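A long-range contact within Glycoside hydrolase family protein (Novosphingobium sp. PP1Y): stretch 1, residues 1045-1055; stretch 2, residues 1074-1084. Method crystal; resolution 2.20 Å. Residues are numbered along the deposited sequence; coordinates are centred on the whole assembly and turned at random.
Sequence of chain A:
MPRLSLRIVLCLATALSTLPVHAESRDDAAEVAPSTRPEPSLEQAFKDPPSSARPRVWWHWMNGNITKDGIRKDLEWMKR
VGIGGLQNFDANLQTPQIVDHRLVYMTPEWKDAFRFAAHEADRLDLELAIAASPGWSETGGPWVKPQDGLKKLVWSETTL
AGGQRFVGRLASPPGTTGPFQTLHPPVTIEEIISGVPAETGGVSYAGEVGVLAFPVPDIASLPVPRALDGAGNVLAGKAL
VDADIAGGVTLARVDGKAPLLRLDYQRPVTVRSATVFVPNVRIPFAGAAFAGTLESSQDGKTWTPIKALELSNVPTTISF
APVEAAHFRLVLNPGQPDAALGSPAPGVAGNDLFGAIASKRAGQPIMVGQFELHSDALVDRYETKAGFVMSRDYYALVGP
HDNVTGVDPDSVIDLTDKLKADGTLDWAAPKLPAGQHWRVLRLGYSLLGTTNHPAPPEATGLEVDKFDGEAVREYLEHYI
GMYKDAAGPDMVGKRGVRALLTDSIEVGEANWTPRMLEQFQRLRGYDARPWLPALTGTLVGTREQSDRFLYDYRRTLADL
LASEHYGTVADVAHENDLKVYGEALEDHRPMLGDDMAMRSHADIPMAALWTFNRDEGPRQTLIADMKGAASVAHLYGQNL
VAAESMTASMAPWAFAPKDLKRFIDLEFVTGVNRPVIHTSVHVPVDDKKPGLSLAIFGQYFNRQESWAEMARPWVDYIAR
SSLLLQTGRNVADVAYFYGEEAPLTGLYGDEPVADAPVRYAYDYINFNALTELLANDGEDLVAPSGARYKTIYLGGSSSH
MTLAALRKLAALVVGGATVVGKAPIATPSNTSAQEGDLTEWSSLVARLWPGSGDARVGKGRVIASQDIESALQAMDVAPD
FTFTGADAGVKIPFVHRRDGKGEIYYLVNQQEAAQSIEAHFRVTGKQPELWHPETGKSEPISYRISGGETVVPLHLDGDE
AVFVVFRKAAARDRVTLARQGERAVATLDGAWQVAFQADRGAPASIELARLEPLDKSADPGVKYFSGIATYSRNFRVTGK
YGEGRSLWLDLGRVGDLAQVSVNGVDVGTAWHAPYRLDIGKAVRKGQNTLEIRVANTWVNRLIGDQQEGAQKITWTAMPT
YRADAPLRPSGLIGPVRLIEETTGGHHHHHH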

ATOM      1  N   ARG A1045     -11.725 -32.393  34.887  1.00101.67           N
ATOM      2  CA  ARG A1045     -13.034 -31.948  34.431  1.00 92.12           C
ATOM      3  C   ARG A1045     -13.073 -30.431  34.519  1.00 84.10           C
ATOM      4  O   ARG A1045     -12.803 -29.862  35.580  1.00 86.51           O
ATOM      5  N   SER A1046     -13.381 -29.777  33.407  1.00 77.29           N
ATOM      6  CA  SER A1046     -13.420 -28.325  33.367  1.00 69.76           C
ATOM      7  C   SER A1046     -14.862 -27.835  33.384  1.00 62.17           C
ATOM      8  O   SER A1046     -15.798 -28.562  33.043  1.00 57.72           O
ATOM      9  N   LEU A1047     -15.019 -26.583  33.800  1.00 54.04           N
ATOM     10  CA  LEU A1047     -16.315 -25.921  33.866  1.00 47.52           C
ATOM     11  C   LEU A1047     -16.193 -24.629  33.079  1.00 48.94           C
ATOM     12  O   LEU A1047     -15.351 -23.784  33.405  1.00 45.23           O
ATOM     13  N   TRP A1048     -17.012 -24.480  32.042  1.00 46.13           N
ATOM     14  CA  TRP A1048     -16.990 -23.293  31.199  1.00 38.54           C
ATOM     15  C   TRP A1048     -18.209 -22.430  31.487  1.00 37.83           C
ATOM     16  O   TRP A1048     -19.304 -22.943  31.762  1.00 39.46           O
ATOM     17  N   LEU A1049     -17.997 -21.120  31.457  1.00 42.05           N
ATOM     18  CA  LEU A1049     -19.064 -20.131  31.502  1.00 38.31           C
ATOM     19  C   LEU A1049     -19.275 -19.614  30.086  1.00 37.79           C
ATOM     20  O   LEU A1049     -18.374 -18.992  29.508  1.00 39.59           O
ATOM     21  N   ASP A1050     -20.446 -19.880  29.518  1.00 43.52           N
ATOM     22  CA  ASP A1050     -20.776 -19.384  28.191  1.00 43.75           C
ATOM     23  C   ASP A1050     -21.746 -18.226  28.348  1.00 37.01           C
ATOM     24  O   ASP A1050     -22.812 -18.390  28.940  1.00 40.88           O
ATOM     25  N   LEU A1051     -21.374 -17.060  27.823  1.00 39.58           N
ATOM     26  CA  LEU A1051     -22.159 -15.845  28.017  1.00 43.82           C
ATOM     27  C   LEU A1051     -23.231 -15.633  26.961  1.00 42.32           C
ATOM     28  O   LEU A1051     -24.015 -14.688  27.085  1.00 38.49           O
ATOM     29  N   GLY A1052     -23.284 -16.464  25.925  1.00 42.99           N
ATOM     30  CA  GLY A1052     -24.245 -16.208  24.862  1.00 46.18           C
ATOM     31  C   GLY A1052     -23.898 -14.936  24.106  1.00 40.94           C
ATOM     32  O   GLY A1052     -22.730 -14.641  23.844  1.00 39.09           O
ATOM     33  N   ARG A1053     -24.919 -14.171  23.745  1.00 40.86           N
ATOM     34  CA  ARG A1053     -24.690 -12.923  23.034  1.00 41.28           C
ATOM     35  C   ARG A1053     -24.198 -11.872  24.015  1.00 37.26           C
ATOM     36  O   ARG A1053     -24.757 -11.724  25.106  1.00 40.76           O
ATOM     37  N   VAL A1054     -23.162 -11.151  23.625  1.00 43.02           N
ATOM     38  CA  VAL A1054     -22.553 -10.114  24.427  1.00 41.78           C
ATOM     39  C   VAL A1054     -22.271  -8.907  23.560  1.00 36.34           C
ATOM     40  O   VAL A1054     -21.696  -9.033  22.532  1.00 36.17           O
ATOM     41  N   GLY A1055     -22.682  -7.740  24.007  1.00 33.47           N
ATOM     42  CA  GLY A1055     -22.446  -6.515  23.288  1.00 38.44           C
ATOM     43  C   GLY A1055     -21.591  -5.582  24.106  1.00 32.38           C
ATOM     44  O   GLY A1055     -22.098  -4.903  24.930  1.00 36.40           O
ATOM     45  N   PRO A1074     -17.347 -17.688  20.108  1.00 36.14           N
ATOM     46  CA  PRO A1074     -18.219 -17.816  21.283  1.00 35.56           C
ATOM     47  C   PRO A1074     -17.623 -17.213  22.553  1.00 40.06           C
ATOM     48  O   PRO A1074     -16.457 -17.442  22.889  1.00 35.85           O
ATOM     49  N   TYR A1075     -18.451 -16.442  23.261  1.00 33.33           N
ATOM     50  CA  TYR A1075     -18.061 -15.761  24.491  1.00 34.58           C
ATOM     51  C   TYR A1075     -18.053 -16.788  25.610  1.00 37.72           C
ATOM     52  O   TYR A1075     -19.025 -16.946  26.350  1.00 41.84           O
ATOM     53  N   ARG A1076     -16.932 -17.482  25.754  1.00 42.99           N
ATOM     54  CA  ARG A1076     -16.871 -18.603  26.673  1.00 48.20           C
ATOM     55  C   ARG A1076     -15.554 -18.545  27.424  1.00 40.49           C
ATOM     56  O   ARG A1076     -14.510 -18.312  26.816  1.00 40.57           O
ATOM     57  N   LEU A1077     -15.601 -18.750  28.734  1.00 38.57           N
ATOM     58  CA  LEU A1077     -14.412 -18.707  29.570  1.00 37.52           C
ATOM     59  C   LEU A1077     -14.368 -19.922  30.487  1.00 39.66           C
ATOM     60  O   LEU A1077     -15.400 -20.395  30.968  1.00 43.90           O
ATOM     61  N   ASP A1078     -13.152 -20.386  30.757  1.00 42.82           N
ATOM     62  CA  ASP A1078     -12.912 -21.530  31.630  1.00 40.29           C
ATOM     63  C   ASP A1078     -12.875 -21.058  33.078  1.00 38.88           C
ATOM     64  O   ASP A1078     -11.931 -20.387  33.493  1.00 40.73           O
ATOM     65  N   ILE A1079     -13.884 -21.418  33.865  1.00 31.18           N
ATOM     66  CA  ILE A1079     -13.955 -20.986  35.256  1.00 35.98           C
ATOM     67  C   ILE A1079     -13.676 -22.113  36.241  1.00 36.21           C
ATOM     68  O   ILE A1079     -13.656 -21.864  37.455  1.00 41.44           O
ATOM     69  N   GLY A1080     -13.400 -23.326  35.757  1.00 42.28           N
ATOM     70  CA  GLY A1080     -13.257 -24.478  36.642  1.00 49.70           C
ATOM     71  C   GLY A1080     -12.314 -24.271  37.816  1.00 51.34           C
ATOM     72  O   GLY A1080     -12.523 -24.842  38.888  1.00 53.05           O
ATOM     73  N   LYS A1081     -11.278 -23.448  37.642  1.00 45.24           N
ATOM     74  CA  LYS A1081     -10.275 -23.223  38.677  1.00 45.13           C
ATOM     75  C   LYS A1081     -10.679 -22.152  39.671  1.00 49.26           C
ATOM     76  O   LYS A1081     -10.181 -22.153  40.804  1.00 52.07           O
ATOM     77  N   ALA A1082     -11.567 -21.245  39.283  1.00 43.40           N
ATOM     78  CA  ALA A1082     -11.936 -20.145  40.153  1.00 45.01           C
ATOM     79  C   ALA A1082     -13.169 -20.425  41.006  1.00 41.92           C
ATOM     80  O   ALA A1082     -13.406 -19.690  41.967  1.00 45.01           O
ATOM     81  N   VAL A1083     -13.962 -21.449  40.681  1.00 45.38           N
ATOM     82  CA  VAL A1083     -15.193 -21.695  41.434  1.00 47.88           C
ATOM     83  C   VAL A1083     -14.878 -22.433  42.731  1.00 45.82           C
ATOM     84  O   VAL A1083     -13.826 -23.060  42.900  1.00 53.14           O
ATOM     85  N   ARG A1084     -15.840 -22.385  43.640  1.00 47.50           N
ATOM     86  CA  ARG A1084     -15.784 -23.099  44.901  1.00 44.60           C
ATOM     87  C   ARG A1084     -17.069 -23.895  45.059  1.00 49.94           C
ATOM     88  O   ARG A1084     -18.087 -23.599  44.424  1.00 47.45           O
TER

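The two stretches pair through antiparallel strands, residues around 1047-1050 and 1076-1078, and their contact buries 824 Å² in total. Four backbone hydrogen bonds set the register: Ile1079 N to Leu1047 O (2.8 Å), Leu1049 N to Leu1077 O (2.7 Å), Leu1077 N to Leu1049 O (2.9 Å) and Leu1051 N to Tyr1075 O (2.8 Å). With the backbones so fixed, side chains alternate between an aromatic and charged face, carrying Trp1048, Asp1050, Arg1076 and Asp1078, and an apolar face to which Leu1049 and Leu1077 point.

Ser1046, in rotamer p, makes little direct contact with stretch 2, but Ser1046 OG accepts a weak hydrogen bond from Trp1048 NE1 (3.2 Å). Leu1047 (chi1 t, chi2 p) leaves the backbone sideways and is buried against two apolar side chains, with its CG 3.9 Å from Ile1079 CG1 and its CD2 4.1 Å from Val1083 CG1.

Trp1048, chi1 m, lays its indole along stretch 2. Asp1078 CB sits over the face of the Trp1048 six-membered ring, 3.7 Å from its centroid, in a CH-pi contact, while Trp1048 CE3 approaches Arg1076 CG at 3.4 Å. The carboxylate of Asp1078 (chi1 t) serves its own stretch: Asp1078 OD1 accepts a hydrogen bond from Gly1080 N at 3.0 Å, securing the turn after the strand. On the apolar face, Leu1049 (chi1 t, chi2 p) places its CB 3.8 Å from Ile1079 CG2, so the isoleucine, chi1 p, touches both Leu1047 and Leu1049.

Asp1050, chi1 t, supplies the charged partner for Arg1076, which, with chi1 and chi2 t and chi3 m, places its guanidinium beside it. The resulting salt bridge spans 3.3 Å from Asp1050 OD2 to Arg1076 NH2. Asp1050 OD2 lies at the guanidinium edge and accepts weak hydrogen bonds from Arg1076 NH2 and, at 3.4 Å, Arg1076 NE. Asp1050 OD1 instead accepts a hydrogen bond from Gly1052 N (2.9 Å), bracing the turn.

Leu1051 (chi1 m, chi2 t) points toward stretch 2 and brings its CB within 3.9 Å of Tyr1075 CB. Gly1052, whose positive phi favours glycine, contributes its carbonyl to a water-mediated link. One water donates through its O to Gly1052 O (2.9 Å) and weakly to Asp1050 OD1 (3.3 Å), and accepts from Tyr1075 N (3.0 Å). Val1054, chi1 t, points toward stretch 2 and packs over one face of the Tyr1075 ring: Val1054 CB lies 3.6 Å from the ring centroid, almost on the ring normal, a CH-pi contact with the buried tyrosine, itself in rotamer m.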

ATOM      1  CB  ARG A1045     -14.166 -32.577  35.261  1.00 89.95           C
ATOM      2  CG  ARG A1045     -15.549 -32.437  34.619  1.00 86.15           C
ATOM      3  CD  ARG A1045     -16.591 -33.341  35.269  1.00 83.60           C
ATOM      4  NE  ARG A1045     -17.156 -32.758  36.482  1.00 87.11           N
ATOM      5  CZ  ARG A1045     -16.802 -33.103  37.718  1.00 89.64           C
ATOM      6  NH1 ARG A1045     -15.882 -34.043  37.909  1.00 88.83           N
ATOM      7  NH2 ARG A1045     -17.377 -32.514  38.761  1.00 88.86           N
ATOM      8  CB  SER A1046     -12.690 -27.788  32.130  1.00 66.72           C
ATOM      9  OG  SER A1046     -13.245 -28.332  30.947  1.00 68.69           O
ATOM     10  CB  LEU A1047     -16.724 -25.634  35.318  1.00 46.95           C
ATOM     11  CG  LEU A1047     -18.041 -24.895  35.588  1.00 43.95           C
ATOM     12  CD1 LEU A1047     -19.212 -25.677  35.014  1.00 47.10           C
ATOM     13  CD2 LEU A1047     -18.250 -24.684  37.088  1.00 39.29           C
ATOM     14  CB  TRP A1048     -16.954 -23.664  29.717  1.00 43.99           C
ATOM     15  CG  TRP A1048     -15.699 -24.403  29.331  1.00 47.76           C
ATOM     16  CD1 TRP A1048     -15.475 -25.749  29.442  1.00 45.68           C
ATOM     17  CD2 TRP A1048     -14.494 -23.838  28.788  1.00 42.07           C
ATOM     18  NE1 TRP A1048     -14.210 -26.053  28.998  1.00 46.24           N
ATOM     19  CE2 TRP A1048     -13.588 -24.901  28.591  1.00 42.44           C
ATOM     20  CE3 TRP A1048     -14.096 -22.541  28.451  1.00 45.80           C
ATOM     21  CZ2 TRP A1048     -12.304 -24.706  28.072  1.00 46.21           C
ATOM     22  CZ3 TRP A1048     -12.810 -22.345  27.924  1.00 50.96           C
ATOM     23  CH2 TRP A1048     -11.935 -23.425  27.745  1.00 51.98           C
ATOM     24  CB  LEU A1049     -18.706 -18.981  32.440  1.00 36.21           C
ATOM     25  CG  LEU A1049     -19.750 -17.874  32.583  1.00 36.43           C
ATOM     26  CD1 LEU A1049     -20.896 -18.355  33.453  1.00 40.12           C
ATOM     27  CD2 LEU A1049     -19.125 -16.636  33.192  1.00 37.85           C
ATOM     28  CB  ASP A1050     -21.385 -20.482  27.320  1.00 46.83           C
ATOM     29  CG  ASP A1050     -21.458 -20.081  25.869  1.00 60.15           C
ATOM     30  OD1 ASP A1050     -22.135 -19.074  25.570  1.00 67.19           O
ATOM     31  OD2 ASP A1050     -20.827 -20.749  25.028  1.00 73.24           O
ATOM     32  CB  LEU A1051     -21.256 -14.613  28.023  1.00 35.10           C
ATOM     33  CG  LEU A1051     -20.181 -14.551  29.095  1.00 39.11           C
ATOM     34  CD1 LEU A1051     -19.443 -13.240  28.953  1.00 34.47           C
ATOM     35  CD2 LEU A1051     -20.800 -14.674  30.482  1.00 32.52           C
ATOM     36  CB  ARG A1053     -25.971 -12.460  22.340  1.00 52.92           C
ATOM     37  CG  ARG A1053     -26.411 -13.347  21.178  1.00 52.67           C
ATOM     38  CD  ARG A1053     -27.576 -12.700  20.438  1.00 65.72           C
ATOM     39  NE  ARG A1053     -28.655 -13.653  20.194  1.00 87.56           N
ATOM     40  CZ  ARG A1053     -29.034 -14.084  18.992  1.00 92.73           C
ATOM     41  NH1 ARG A1053     -28.441 -13.627  17.897  1.00 86.94           N
ATOM     42  NH2 ARG A1053     -30.026 -14.966  18.886  1.00 96.48           N
ATOM     43  CB  VAL A1054     -21.219 -10.566  25.018  1.00 34.62           C
ATOM     44  CG1 VAL A1054     -20.545  -9.444  25.769  1.00 34.12           C
ATOM     45  CG2 VAL A1054     -21.371 -11.753  25.917  1.00 39.98           C
ATOM     46  CB  PRO A1074     -18.415 -19.332  21.429  1.00 36.33           C
ATOM     47  CG  PRO A1074     -17.238 -19.948  20.768  1.00 38.07           C
ATOM     48  CD  PRO A1074     -16.698 -18.961  19.746  1.00 35.11           C
ATOM     49  CB  TYR A1075     -19.022 -14.622  24.796  1.00 37.98           C
ATOM     50  CG  TYR A1075     -18.915 -13.467  23.846  1.00 38.01           C
ATOM     51  CD1 TYR A1075     -19.659 -13.426  22.668  1.00 38.89           C
ATOM     52  CD2 TYR A1075     -18.058 -12.418  24.118  1.00 31.84           C
ATOM     53  CE1 TYR A1075     -19.562 -12.337  21.795  1.00 33.37           C
ATOM     54  CE2 TYR A1075     -17.953 -11.333  23.258  1.00 33.24           C
ATOM     55  CZ  TYR A1075     -18.710 -11.295  22.112  1.00 31.53           C
ATOM     56  OH  TYR A1075     -18.574 -10.203  21.271  1.00 33.09           O
ATOM     57  CB  ARG A1076     -17.042 -19.915  25.894  1.00 51.89           C
ATOM     58  CG  ARG A1076     -16.625 -21.169  26.598  1.00 60.30           C
ATOM     59  CD  ARG A1076     -16.655 -22.324  25.606  1.00 66.51           C
ATOM     60  NE  ARG A1076     -18.019 -22.599  25.170  1.00 62.26           N
ATOM     61  CZ  ARG A1076     -18.593 -23.800  25.207  1.00 68.07           C
ATOM     62  NH1 ARG A1076     -17.916 -24.865  25.639  1.00 69.10           N
ATOM     63  NH2 ARG A1076     -19.843 -23.940  24.789  1.00 60.27           N
ATOM     64  CB  LEU A1077     -14.380 -17.431  30.420  1.00 34.91           C
ATOM     65  CG  LEU A1077     -14.282 -16.128  29.635  1.00 32.04           C
ATOM     66  CD1 LEU A1077     -14.336 -14.959  30.570  1.00 29.82           C
ATOM     67  CD2 LEU A1077     -12.969 -16.119  28.846  1.00 33.64           C
ATOM     68  CB  ASP A1078     -11.601 -22.208  31.237  1.00 49.57           C
ATOM     69  CG  ASP A1078     -11.347 -23.503  32.015  1.00 52.58           C
ATOM     70  OD1 ASP A1078     -11.886 -23.661  33.133  1.00 52.75           O
ATOM     71  OD2 ASP A1078     -10.596 -24.354  31.499  1.00 50.99           O
ATOM     72  CB  ILE A1079     -15.309 -20.317  35.566  1.00 37.29           C
ATOM     73  CG1 ILE A1079     -16.453 -21.326  35.494  1.00 38.23           C
ATOM     74  CG2 ILE A1079     -15.559 -19.196  34.580  1.00 35.38           C
ATOM     75  CD1 ILE A1079     -17.760 -20.773  36.099  1.00 33.76           C
ATOM     76  CB  LYS A1081      -8.931 -22.831  38.037  1.00 42.63           C
ATOM     77  CG  LYS A1081      -8.226 -24.026  37.371  1.00 51.27           C
ATOM     78  CD  LYS A1081      -6.960 -23.607  36.631  1.00 64.36           C
ATOM     79  CE  LYS A1081      -6.313 -24.801  35.933  1.00 71.51           C
ATOM     80  NZ  LYS A1081      -5.032 -24.435  35.260  1.00 78.49           N
ATOM     81  CB  ALA A1082     -12.170 -18.882  39.324  1.00 36.63           C
ATOM     82  CB  VAL A1083     -16.237 -22.480  40.614  1.00 48.56           C
ATOM     83  CG1 VAL A1083     -16.719 -21.689  39.415  1.00 44.81           C
ATOM     84  CG2 VAL A1083     -15.671 -23.845  40.196  1.00 36.06           C
ATOM     85  CB  ARG A1084     -15.629 -22.130  46.075  1.00 42.89           C
ATOM     86  CG  ARG A1084     -16.802 -21.217  46.194  1.00 44.89           C
ATOM     87  CD  ARG A1084     -16.509 -19.973  47.042  1.00 51.32           C
ATOM     88  NE  ARG A1084     -15.852 -20.318  48.297  1.00 58.88           N
ATOM     89  CZ  ARG A1084     -15.641 -19.467  49.297  1.00 61.10           C
ATOM     90  NH1 ARG A1084     -16.043 -18.204  49.209  1.00 58.37           N
ATOM     91  NH2 ARG A1084     -15.023 -19.880  50.390  1.00 65.04           N
TER
HETATM   92  O   HOH W   1     -21.376 -17.055  23.008  1.00 52.19           O